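Local coordinates for protein isoaspartyl dipeptidase (Fervidobacterium islandicum, PDB 7CF6) that probably hydrolyses beta-aspartyl (isoaspartyl) dipeptides at a two-zinc site, a step linked to the repair of damaged proteins, at residues H65-G70 / V98-T103; G132-P137 / D165-Q170; V158-I163 / N197-S202; H228-R233 / I249-L254. All coordinates share one frame; numbering follows the deposited sequence.

Overall arrangement
The four contacts ring the mouth of a TIM-type barrel, where strand ends and the loops after them hold two zinc ions and a beta-Asp-Leu dipeptide touched by all four. Contact 1 comes first along the chain, joining strands 55-66 and 94-99. Contacts 2 and 3 interleave: 132-137 and 165-170 are the loops following strands 126-131 and 155-163, while contact 3 pairs strand 155-163 with 195-200. Their centres lie about 8 Å apart. Contact 4 comes last, setting the loop after strand 224-227 against strand 249-252, its centre about 13 Å from that of contact 3 and 19 Å from that of contact 2. Distant sequence segments thus converge on one substrate pocket.

Contact 1: residues H65-G70 / V98-T103; sequences HVHITG and VGCLGT. With ZN (zinc ion), chain R; FWO ((2S)-2-[[(3S)-3-azanyl-4-oxidanyl-4-oxidanylidene-butanoyl]amino]-4-methyl-pentanoic acid), chain P.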
# COMPACT_ATOMS: atom_id res chain seq x y z
N HIS B 65 -29.87 14.77 12.87
CA HIS B 65 -29.02 13.80 13.59
C HIS B 65 -29.79 12.49 13.76
O HIS B 65 -30.54 12.40 14.75
CB HIS B 65 -28.55 14.41 14.94
CG HIS B 65 -27.36 13.75 15.54
ND1 HIS B 65 -26.13 14.39 15.63
CD2 HIS B 65 -27.20 12.51 16.04
CE1 HIS B 65 -25.27 13.56 16.18
NE2 HIS B 65 -25.90 12.39 16.43
N VAL B 66 -29.63 11.56 12.81
CA VAL B 66 -30.37 10.26 12.74
C VAL B 66 -29.42 9.15 12.28
O VAL B 66 -28.66 9.35 11.30
CB VAL B 66 -31.61 10.38 11.84
CG1 VAL B 66 -32.52 9.17 11.93
CG2 VAL B 66 -32.39 11.64 12.17
N HIS B 67 -29.45 8.01 12.98
CA HIS B 67 -28.72 6.76 12.64
C HIS B 67 -29.57 5.92 11.69
O HIS B 67 -30.09 4.89 12.11
CB HIS B 67 -28.34 6.03 13.93
CG HIS B 67 -27.34 6.82 14.71
ND1 HIS B 67 -25.98 6.69 14.48
CD2 HIS B 67 -27.50 7.79 15.62
CE1 HIS B 67 -25.34 7.53 15.25
NE2 HIS B 67 -26.26 8.23 15.96
N ILE B 68 -29.72 6.37 10.45
CA ILE B 68 -30.73 5.82 9.49
C ILE B 68 -30.42 4.34 9.20
O ILE B 68 -31.35 3.61 8.82
CB ILE B 68 -30.78 6.68 8.21
CG1 ILE B 68 -29.42 6.79 7.52
CG2 ILE B 68 -31.37 8.04 8.53
CD1 ILE B 68 -29.47 7.34 6.10
N THR B 69 -29.17 3.91 9.38
CA THR B 69 -28.71 2.52 9.15
C THR B 69 -28.89 1.67 10.41
O THR B 69 -28.63 0.46 10.33
CB THR B 69 -27.23 2.49 8.71
OG1 THR B 69 -26.40 3.08 9.71
CG2 THR B 69 -27.03 3.20 7.39
N GLY B 70 -29.27 2.28 11.53
CA GLY B 70 -29.06 1.71 12.87
C GLY B 70 -27.68 2.07 13.42
O GLY B 70 -26.79 2.47 12.63
N VAL B 98 -30.69 14.06 8.21
CA VAL B 98 -29.23 13.96 7.95
C VAL B 98 -28.72 12.78 8.77
O VAL B 98 -28.82 12.87 10.03
CB VAL B 98 -28.52 15.27 8.36
CG1 VAL B 98 -27.12 15.38 7.77
CG2 VAL B 98 -29.35 16.50 7.99
N GLY B 99 -28.19 11.73 8.11
CA GLY B 99 -27.76 10.48 8.79
C GLY B 99 -26.28 10.50 9.14
O GLY B 99 -25.53 11.07 8.34
N CYS B 100 -25.88 9.90 10.27
CA CYS B 100 -24.46 9.82 10.74
C CYS B 100 -24.14 8.41 11.27
O CYS B 100 -25.08 7.66 11.59
CB CYS B 100 -24.14 10.88 11.81
SG CYS B 100 -25.33 10.95 13.18
N LEU B 101 -22.86 8.07 11.38
CA LEU B 101 -22.35 6.91 12.17
C LEU B 101 -22.00 7.33 13.61
O LEU B 101 -21.93 8.52 13.92
CB LEU B 101 -21.15 6.27 11.46
CG LEU B 101 -21.46 5.66 10.09
CD1 LEU B 101 -20.36 4.73 9.63
CD2 LEU B 101 -22.80 4.94 10.10
N GLY B 102 -21.82 6.36 14.49
CA GLY B 102 -21.56 6.60 15.92
C GLY B 102 -20.41 5.75 16.44
O GLY B 102 -19.33 5.72 15.83
N THR B 103 -20.63 5.08 17.58
CA THR B 103 -19.59 4.33 18.32
C THR B 103 -18.98 3.26 17.41
O THR B 103 -17.72 3.27 17.30
CB THR B 103 -20.21 3.76 19.60
OG1 THR B 103 -20.86 4.87 20.22
CG2 THR B 103 -19.19 3.08 20.47
ZN ZN R . -26.06 10.05 17.66
C10 FWO P . -25.82 9.01 23.85
C13 FWO P . -24.78 6.56 20.92
C15 FWO P . -24.78 9.33 24.92
C17 FWO P . -24.80 5.46 18.61
O01 FWO P . -24.37 10.54 25.08
O02 FWO P . -25.70 8.75 20.86
O03 FWO P . -24.35 8.38 25.67
O04 FWO P . -26.02 5.15 18.53
O05 FWO P . -23.95 4.73 18.00
N06 FWO P . -25.35 7.89 23.01
N07 FWO P . -24.74 8.00 18.89
C08 FWO P . -27.13 8.60 24.55
C09 FWO P . -27.46 9.32 25.88
C11 FWO P . -28.18 8.38 26.86
C12 FWO P . -28.31 10.55 25.55
C14 FWO P . -25.32 7.85 21.55
C16 FWO P . -24.32 6.70 19.45
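Cys-100 lays its sulfur over the faces of two zinc-binding imidazoles, those of His-65 and His-67, the His-Val-His motif of the amidohydrolase TIM barrel. The two segments end neighbouring parallel strands, 55-66 and 94-99, of a beta-alpha-beta unit whose connection includes helix 86-91. SG stands 3.8 Å from the centroid of the His-65 ring, 20° off the ring normal, and 4.2 Å from that of His-67, in both cases displaced toward the rim. A small, polarisable thiol suits a place shared by two rings. Its chi1 of 50° sets SG between the backbone N and carbonyl carbon of Cys-100 and so directs it at the histidines.

The His-65 ring presents its edge to the zinc ion through NE2, with the metal in the ring plane, while ND1 is turned to the side-chain amide of Asn-197. His-67 NE2 binds the same zinc at 2.5 Å, and Glu-160 and Asp-289 complete this zinc site. On the face of the His-67 ring opposite the sulfur, the dipeptide's carboxylate oxygen O04 lies above the centre, so this imidazole is held between thiol and ligand.

The strands themselves pair through Val-66 N to Val-98 O, 3.2 Å, and Cys-100 N to Val-66 O, 3.0 Å. Gly-99 suits the bridge opposite Val-66, since its bare CA lets Ile-68 CG1 pack against it at 4.2 Å. Further along, the Thr-103 backbone N gives a weak hydrogen bond, 3.4 Å long, to ligand O05.

Contact 2: residues G132-P137 / D165-Q170; sequences GSYRVP and DHRSSQ. With FWO ((2S)-2-[[(3S)-3-azanyl-4-oxidanyl-4-oxidanylidene-butanoyl]amino]-4-methyl-pentanoic acid), chain P.
The backbones of Arg-135 and Ser-169 pass with their CA atoms 5.2 Å apart, where two loops at the mouth of the TIM barrel meet, one following strand 126-131 and the other strand 155-163. Neither is helix or strand. The first has a cis peptide before Pro-137; the second is folded by an Asx turn, in which Asp-165 OD1 accepts from the backbone N of Arg-167, and an ST turn, in which Ser-168 OG accepts from Gln-170 N.

Tyr-134 and Arg-167 carry the pocket side of the contact. The phenol oxygen OH sits over the centre of the guanidinium, 3.5 Å from Arg-167 CZ, with the ring plane at 90° to the guanidinium, while Arg-167 CB lies at the edge of the Tyr-134 ring. Asp-165 holds the arginine side-on: NE meets OD1 at 2.9 Å, on the syn side, and NH2 meets the syn lone pair of OD2. This salt bridge fixes the rotation of the flat group. A bend at chi3 (-60°) turns the guanidinium so that NH2 also reaches ligand O03 at 3.0 Å. An arginine suits this place because it can serve two carboxylates, those of Asp-165 and of the dipeptide's leucine end, in its own plane.

Away from the pocket, Arg-135 forms a salt bridge with Asp-182 of the second subunit, and its CG rests on Ser-169 CB at 3.9 Å. With its OG anti to the backbone N, Ser-169 donates to Val-136 O at 2.8 Å.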
# COMPACT_ATOMS: atom_id res chain seq x y z
N GLY B 132 -17.05 9.81 8.09
CA GLY B 132 -16.41 9.53 9.39
C GLY B 132 -17.33 8.89 10.45
O GLY B 132 -18.41 8.37 10.12
N SER B 133 -16.89 8.91 11.70
CA SER B 133 -17.67 8.45 12.88
C SER B 133 -17.03 9.06 14.14
O SER B 133 -16.13 9.94 13.98
CB SER B 133 -17.68 6.96 12.89
OG SER B 133 -16.36 6.44 12.94
N TYR B 134 -17.48 8.62 15.32
CA TYR B 134 -16.83 8.80 16.65
C TYR B 134 -15.30 8.91 16.50
O TYR B 134 -14.74 9.94 16.90
CB TYR B 134 -17.13 7.62 17.58
CG TYR B 134 -18.29 7.77 18.53
CD1 TYR B 134 -19.48 8.35 18.14
CD2 TYR B 134 -18.19 7.33 19.84
CE1 TYR B 134 -20.54 8.48 19.03
CE2 TYR B 134 -19.24 7.45 20.74
CZ TYR B 134 -20.44 8.02 20.33
OH TYR B 134 -21.49 8.14 21.22
N ARG B 135 -14.65 7.88 15.97
CA ARG B 135 -13.19 7.66 16.15
C ARG B 135 -12.38 8.66 15.32
O ARG B 135 -12.80 8.99 14.21
CB ARG B 135 -12.82 6.24 15.72
CG ARG B 135 -11.37 5.85 15.97
CD ARG B 135 -11.12 4.39 15.59
NE ARG B 135 -9.99 4.26 14.68
CZ ARG B 135 -8.72 4.11 15.03
NH1 ARG B 135 -8.37 4.03 16.30
NH2 ARG B 135 -7.79 4.04 14.09
N VAL B 136 -11.21 9.04 15.84
CA VAL B 136 -10.14 9.83 15.15
C VAL B 136 -8.87 8.98 15.07
O VAL B 136 -8.34 8.56 16.11
CB VAL B 136 -9.87 11.16 15.88
CG1 VAL B 136 -8.65 11.88 15.31
CG2 VAL B 136 -11.09 12.08 15.86
N PRO B 137 -8.31 8.68 13.87
CA PRO B 137 -8.78 9.24 12.59
C PRO B 137 -10.12 8.75 12.03
O PRO B 137 -10.57 7.64 12.32
CB PRO B 137 -7.65 8.82 11.64
CG PRO B 137 -7.11 7.54 12.23
CD PRO B 137 -7.16 7.77 13.72
N ASP B 165 -15.47 12.01 25.97
CA ASP B 165 -16.25 10.73 26.04
C ASP B 165 -15.27 9.58 26.33
O ASP B 165 -14.09 9.67 25.87
CB ASP B 165 -17.06 10.48 24.76
CG ASP B 165 -18.31 9.64 24.96
OD1 ASP B 165 -18.20 8.40 24.87
OD2 ASP B 165 -19.37 10.23 25.19
N HIS B 166 -15.74 8.57 27.07
CA HIS B 166 -14.95 7.33 27.35
C HIS B 166 -14.78 6.52 26.06
O HIS B 166 -13.67 5.94 25.86
CB HIS B 166 -15.52 6.55 28.54
CG HIS B 166 -16.99 6.29 28.56
ND1 HIS B 166 -17.55 5.24 27.87
CD2 HIS B 166 -17.98 6.82 29.30
CE1 HIS B 166 -18.83 5.17 28.14
NE2 HIS B 166 -19.13 6.14 29.01
N ARG B 167 -15.78 6.56 25.17
CA ARG B 167 -15.76 5.89 23.84
C ARG B 167 -14.96 6.71 22.84
O ARG B 167 -14.84 6.28 21.71
CB ARG B 167 -17.18 5.66 23.31
CG ARG B 167 -18.03 4.69 24.12
CD ARG B 167 -19.52 4.88 23.91
NE ARG B 167 -19.97 6.22 24.30
CZ ARG B 167 -21.24 6.62 24.38
NH1 ARG B 167 -22.23 5.78 24.09
NH2 ARG B 167 -21.53 7.85 24.74
N SER B 168 -14.42 7.87 23.20
CA SER B 168 -13.61 8.68 22.25
C SER B 168 -12.29 7.97 22.01
O SER B 168 -11.88 7.18 22.89
CB SER B 168 -13.35 10.09 22.73
OG SER B 168 -12.05 10.19 23.29
N SER B 169 -11.65 8.29 20.89
CA SER B 169 -10.28 7.86 20.51
C SER B 169 -9.23 8.72 21.23
O SER B 169 -8.04 8.66 20.83
CB SER B 169 -10.10 7.95 19.02
OG SER B 169 -8.82 7.50 18.63
N GLN B 170 -9.66 9.51 22.22
CA GLN B 170 -8.84 10.57 22.88
C GLN B 170 -8.17 11.43 21.80
O GLN B 170 -6.95 11.37 21.67
CB GLN B 170 -7.81 9.92 23.81
CG GLN B 170 -8.42 8.98 24.84
CD GLN B 170 -9.46 9.59 25.76
OE1 GLN B 170 -9.24 10.65 26.34
NE2 GLN B 170 -10.60 8.92 25.90
C10 FWO P . -25.82 9.01 23.85
C13 FWO P . -24.78 6.56 20.92
C15 FWO P . -24.78 9.33 24.92
C17 FWO P . -24.80 5.46 18.61
O01 FWO P . -24.37 10.54 25.08
O02 FWO P . -25.70 8.75 20.86
O03 FWO P . -24.35 8.38 25.67
O04 FWO P . -26.02 5.15 18.53
O05 FWO P . -23.95 4.73 18.00
N06 FWO P . -25.35 7.89 23.01
N07 FWO P . -24.74 8.00 18.89
C08 FWO P . -27.13 8.60 24.55
C09 FWO P . -27.46 9.32 25.88
C11 FWO P . -28.18 8.38 26.86
C12 FWO P . -28.31 10.55 25.55
C14 FWO P . -25.32 7.85 21.55
C16 FWO P . -24.32 6.70 19.45

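Contact 3: residues V158-I163 / N197-S202; sequences VGEIAI and NFHVGS. With ZN (zinc ion), chain Q; ZN (zinc ion), chain R; FWO ((2S)-2-[[(3S)-3-azanyl-4-oxidanyl-4-oxidanylidene-butanoyl]amino]-4-methyl-pentanoic acid), chain P.
Ile-163 and Phe-198 form the apolar centre, the CD1 methyl of the isoleucine lying 3.7 Å from CD1 of the ring, on the outward face of neighbouring parallel strands 155-163 and 195-200 of the TIM barrel. Ile-161 and Val-200 share this face, which helices 173-190 and 208-216 cover through Ile-176 and Leu-210; branched and aromatic side chains suit such a strand-helix interface. Between the strands runs a parallel ladder, with Ile-161 O accepting from His-199 N at 2.8 Å and His-199 O from Ile-163 N at 3.0 Å.

The other face carries the metals. A cis peptide joins Gly-159 to Glu-160, whose chain extends beyond CG into the barrel, and the carboxylate stands at 88° to the His-199 imidazole. Both residues bind one zinc ion, through Glu-160 OE1 at 2.3 Å and His-199 ND1 at 1.9 Å. CG of His-199 stands anti to the backbone N (chi1 169°), which carries the ring inward, and Asp-165 OD2 accepts from its NE2, which probably strengthens ND1 as a ligand. A carboxylate can bridge two metals: Glu-160 OE2 reaches the second zinc at 2.6 Å and accepts a 2.9 Å hydrogen bond from ligand N07.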
# COMPACT_ATOMS: atom_id res chain seq x y z
N VAL B 158 -18.41 15.92 8.25
CA VAL B 158 -17.86 14.76 9.01
C VAL B 158 -18.44 14.71 10.44
O VAL B 158 -18.62 15.78 11.07
CB VAL B 158 -16.33 14.80 9.06
CG1 VAL B 158 -15.82 15.92 9.94
CG2 VAL B 158 -15.76 13.47 9.52
N GLY B 159 -18.66 13.49 10.95
CA GLY B 159 -19.14 13.30 12.33
C GLY B 159 -19.70 11.90 12.57
O GLY B 159 -19.59 11.03 11.72
N GLU B 160 -20.26 11.69 13.76
CA GLU B 160 -20.14 12.62 14.87
C GLU B 160 -18.80 12.33 15.57
O GLU B 160 -18.64 11.18 16.01
CB GLU B 160 -21.35 12.52 15.80
CG GLU B 160 -21.77 11.09 16.10
CD GLU B 160 -22.86 10.91 17.13
OE1 GLU B 160 -23.02 11.80 18.00
OE2 GLU B 160 -23.53 9.86 17.08
N ILE B 161 -17.86 13.30 15.59
CA ILE B 161 -16.52 13.15 16.23
C ILE B 161 -16.70 13.14 17.74
O ILE B 161 -17.36 14.05 18.28
CB ILE B 161 -15.55 14.27 15.80
CG1 ILE B 161 -15.33 14.26 14.28
CG2 ILE B 161 -14.24 14.18 16.57
CD1 ILE B 161 -15.01 12.90 13.67
N ALA B 162 -16.14 12.13 18.40
CA ALA B 162 -16.29 11.90 19.86
C ALA B 162 -15.20 12.67 20.62
O ALA B 162 -13.96 12.39 20.42
CB ALA B 162 -16.25 10.42 20.13
N ILE B 163 -15.63 13.63 21.44
CA ILE B 163 -14.73 14.41 22.33
C ILE B 163 -15.35 14.43 23.73
O ILE B 163 -16.59 14.50 23.81
CB ILE B 163 -14.53 15.83 21.78
CG1 ILE B 163 -15.84 16.61 21.77
CG2 ILE B 163 -13.88 15.78 20.42
CD1 ILE B 163 -15.67 18.08 21.52
N ASN B 197 -19.86 17.76 12.98
CA ASN B 197 -20.80 17.46 14.07
C ASN B 197 -19.93 16.93 15.20
O ASN B 197 -19.09 16.08 14.92
CB ASN B 197 -21.89 16.49 13.60
CG ASN B 197 -23.04 16.37 14.57
OD1 ASN B 197 -22.87 16.65 15.75
ND2 ASN B 197 -24.20 15.95 14.08
N PHE B 198 -20.05 17.48 16.39
CA PHE B 198 -19.30 17.04 17.59
C PHE B 198 -20.29 16.29 18.48
O PHE B 198 -21.35 16.88 18.84
CB PHE B 198 -18.63 18.22 18.30
CG PHE B 198 -17.39 18.76 17.63
CD1 PHE B 198 -16.16 18.15 17.82
CD2 PHE B 198 -17.44 19.87 16.81
CE1 PHE B 198 -15.02 18.65 17.20
CE2 PHE B 198 -16.30 20.38 16.19
CZ PHE B 198 -15.09 19.76 16.38
N HIS B 199 -19.98 15.03 18.77
CA HIS B 199 -20.58 14.23 19.87
C HIS B 199 -19.78 14.48 21.14
O HIS B 199 -18.63 14.05 21.20
CB HIS B 199 -20.53 12.74 19.61
CG HIS B 199 -20.88 11.96 20.83
ND1 HIS B 199 -22.18 11.75 21.23
CD2 HIS B 199 -20.10 11.35 21.75
CE1 HIS B 199 -22.19 11.02 22.32
NE2 HIS B 199 -20.93 10.76 22.67
N VAL B 200 -20.42 15.14 22.10
CA VAL B 200 -19.81 15.65 23.36
C VAL B 200 -20.29 14.76 24.51
O VAL B 200 -21.51 14.77 24.83
CB VAL B 200 -20.19 17.12 23.61
CG1 VAL B 200 -19.40 17.69 24.77
CG2 VAL B 200 -20.03 17.97 22.35
N GLY B 201 -19.37 14.01 25.11
CA GLY B 201 -19.68 13.17 26.28
C GLY B 201 -19.86 14.01 27.54
O GLY B 201 -20.35 15.15 27.46
N SER B 202 -19.47 13.44 28.67
CA SER B 202 -19.67 14.00 30.03
C SER B 202 -18.30 14.16 30.71
O SER B 202 -18.24 14.17 31.95
CB SER B 202 -20.62 13.12 30.78
OG SER B 202 -20.70 11.85 30.16
ZN ZN Q . -23.62 11.09 20.11
ZN ZN R . -26.06 10.05 17.66
C10 FWO P . -25.82 9.01 23.85
C13 FWO P . -24.78 6.56 20.92
C15 FWO P . -24.78 9.33 24.92
C17 FWO P . -24.80 5.46 18.61
O01 FWO P . -24.37 10.54 25.08
O02 FWO P . -25.70 8.75 20.86
O03 FWO P . -24.35 8.38 25.67
O04 FWO P . -26.02 5.15 18.53
O05 FWO P . -23.95 4.73 18.00
N06 FWO P . -25.35 7.89 23.01
N07 FWO P . -24.74 8.00 18.89
C08 FWO P . -27.13 8.60 24.55
C09 FWO P . -27.46 9.32 25.88
C11 FWO P . -28.18 8.38 26.86
C12 FWO P . -28.31 10.55 25.55
C14 FWO P . -25.32 7.85 21.55
C16 FWO P . -24.32 6.70 19.45

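Contact 4: residues H228-R233 / I249-L254; sequences HMSRSR and IDLTAL. With FWO ((2S)-2-[[(3S)-3-azanyl-4-oxidanyl-4-oxidanylidene-butanoyl]amino]-4-methyl-pentanoic acid), chain P.
His-228 and Thr-252 meet beside the substrate pocket, the imidazole turning its CD2 side obliquely to the threonine hydroxyl, with CD2 and OG1 3.1 Å apart. Chi1 of -57° keeps CG of His-228 beside its own backbone N and sends the ring into the barrel mouth, where its nearest atom is about 3 Å from a bound zinc ion. Asp-289 takes a hydrogen bond from NE2 and so helps fix the ring's rotation. The modelled O01 of the dipeptide's leucine-end carboxylate lies over one face of the ring, though its position is doubtful: Arg-231 also reaches toward it, as a positive group suits that carboxylate, but the modelled separation of NH2 from O01 is too short to be trusted. The NE of Arg-231 is held by Val-200 O.

In the TIM barrel these segments are the loop after strand 224-227 and the next strand, 249-252, connected through helix 233-243. The loop is tied to the strand by its backbone, Met-229 N donating to Asp-250 O at 3.3 Å with an N-H...O angle of 159°. Leu-251 packs CD2 against the loop, 4.0 Å from Met-229 CB, while Met-229 CG lies 4.3 Å from Ile-249 CB. Flexible and branched apolar chains suit this layer, into which helix 233-243 brings Leu-235 and Phe-236. Ser-230, small and polar, rests OG on Leu-251 CB at 3.7 Å and hydrogen-bonds Thr-268 through the same oxygen. Asp-250 is held from both neighbouring strands, by Thr-227 and Ser-287 at OD2 and by Thr-285 OG1 at OD1.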
# COMPACT_ATOMS: atom_id res chain seq x y z
N HIS B 228 -25.95 17.17 21.82
CA HIS B 228 -26.23 16.67 23.19
C HIS B 228 -25.89 17.73 24.25
O HIS B 228 -25.38 17.32 25.30
CB HIS B 228 -25.42 15.41 23.52
CG HIS B 228 -25.62 14.28 22.59
ND1 HIS B 228 -24.71 13.98 21.62
CD2 HIS B 228 -26.59 13.34 22.51
CE1 HIS B 228 -25.11 12.93 20.94
NE2 HIS B 228 -26.26 12.51 21.47
N MET B 229 -26.18 19.02 24.02
CA MET B 229 -25.68 20.10 24.92
C MET B 229 -26.75 20.48 25.96
O MET B 229 -26.65 21.57 26.53
CB MET B 229 -25.25 21.35 24.14
CG MET B 229 -24.19 21.08 23.06
SD MET B 229 -22.40 21.09 23.49
CE MET B 229 -22.37 21.97 25.04
N SER B 230 -27.72 19.61 26.21
CA SER B 230 -28.58 19.66 27.43
C SER B 230 -28.26 18.49 28.38
O SER B 230 -28.77 18.48 29.49
CB SER B 230 -30.05 19.78 27.06
OG SER B 230 -30.44 18.84 26.07
N ARG B 231 -27.35 17.59 27.99
CA ARG B 231 -26.83 16.44 28.80
C ARG B 231 -26.90 16.75 30.30
O ARG B 231 -27.56 16.01 31.05
CB ARG B 231 -25.35 16.18 28.47
CG ARG B 231 -25.07 14.77 27.99
CD ARG B 231 -23.60 14.39 27.97
NE ARG B 231 -23.29 13.52 26.85
CZ ARG B 231 -23.93 12.39 26.57
NH1 ARG B 231 -24.93 11.98 27.33
NH2 ARG B 231 -23.58 11.66 25.51
N SER B 232 -26.17 17.80 30.68
CA SER B 232 -25.94 18.33 32.05
C SER B 232 -26.09 19.85 31.96
O SER B 232 -25.81 20.39 30.87
CB SER B 232 -24.55 17.95 32.54
OG SER B 232 -23.54 18.52 31.70
N ARG B 233 -26.46 20.53 33.05
CA ARG B 233 -26.66 22.00 32.97
C ARG B 233 -25.33 22.75 32.88
O ARG B 233 -25.32 23.87 32.30
CB ARG B 233 -27.49 22.53 34.14
CG ARG B 233 -28.13 23.88 33.82
CD ARG B 233 -29.48 24.06 34.52
NE ARG B 233 -29.51 23.28 35.76
CZ ARG B 233 -30.59 22.82 36.40
NH1 ARG B 233 -30.43 22.11 37.50
NH2 ARG B 233 -31.82 23.05 35.97
N ILE B 249 -25.91 25.36 18.64
CA ILE B 249 -25.86 24.17 19.53
C ILE B 249 -27.11 23.32 19.26
O ILE B 249 -28.19 23.91 18.98
CB ILE B 249 -25.75 24.57 21.02
CG1 ILE B 249 -26.96 25.40 21.48
CG2 ILE B 249 -24.43 25.29 21.28
CD1 ILE B 249 -27.01 25.63 22.96
N ASP B 250 -26.94 21.99 19.29
CA ASP B 250 -28.01 21.00 19.03
C ASP B 250 -28.27 20.28 20.36
O ASP B 250 -27.30 19.97 21.07
CB ASP B 250 -27.65 20.04 17.89
CG ASP B 250 -28.75 19.05 17.55
OD1 ASP B 250 -29.95 19.45 17.52
OD2 ASP B 250 -28.41 17.86 17.31
N LEU B 251 -29.55 20.10 20.68
CA LEU B 251 -30.02 19.44 21.92
C LEU B 251 -30.77 18.17 21.50
O LEU B 251 -31.55 18.22 20.51
CB LEU B 251 -30.96 20.36 22.72
CG LEU B 251 -30.54 21.83 22.85
CD1 LEU B 251 -31.61 22.62 23.58
CD2 LEU B 251 -29.19 21.95 23.55
N THR B 252 -30.58 17.07 22.22
CA THR B 252 -31.34 15.83 21.94
C THR B 252 -32.79 16.04 22.43
O THR B 252 -32.99 16.39 23.61
CB THR B 252 -30.57 14.63 22.47
OG1 THR B 252 -29.28 14.69 21.86
CG2 THR B 252 -31.27 13.33 22.15
N ALA B 253 -33.75 15.91 21.50
CA ALA B 253 -35.20 16.08 21.74
C ALA B 253 -35.66 15.17 22.88
O ALA B 253 -35.09 14.07 23.06
CB ALA B 253 -35.98 15.80 20.48
N LEU B 254 -36.66 15.63 23.62
CA LEU B 254 -37.27 14.88 24.75
C LEU B 254 -37.96 13.65 24.15
O LEU B 254 -38.64 13.82 23.12
CB LEU B 254 -38.27 15.78 25.48
CG LEU B 254 -38.78 15.22 26.81
CD1 LEU B 254 -37.68 15.26 27.86
CD2 LEU B 254 -40.01 15.97 27.30
C10 FWO P . -25.82 9.01 23.85
C13 FWO P . -24.78 6.56 20.92
C15 FWO P . -24.78 9.33 24.92
C17 FWO P . -24.80 5.46 18.61
O01 FWO P . -24.37 10.54 25.08
O02 FWO P . -25.70 8.75 20.86
O03 FWO P . -24.35 8.38 25.67
O04 FWO P . -26.02 5.15 18.53
O05 FWO P . -23.95 4.73 18.00
N06 FWO P . -25.35 7.89 23.01
N07 FWO P . -24.74 8.00 18.89
C08 FWO P . -27.13 8.60 24.55
C09 FWO P . -27.46 9.32 25.88
C11 FWO P . -28.18 8.38 26.86
C12 FWO P . -28.31 10.55 25.55
C14 FWO P . -25.32 7.85 21.55
C16 FWO P . -24.32 6.70 19.45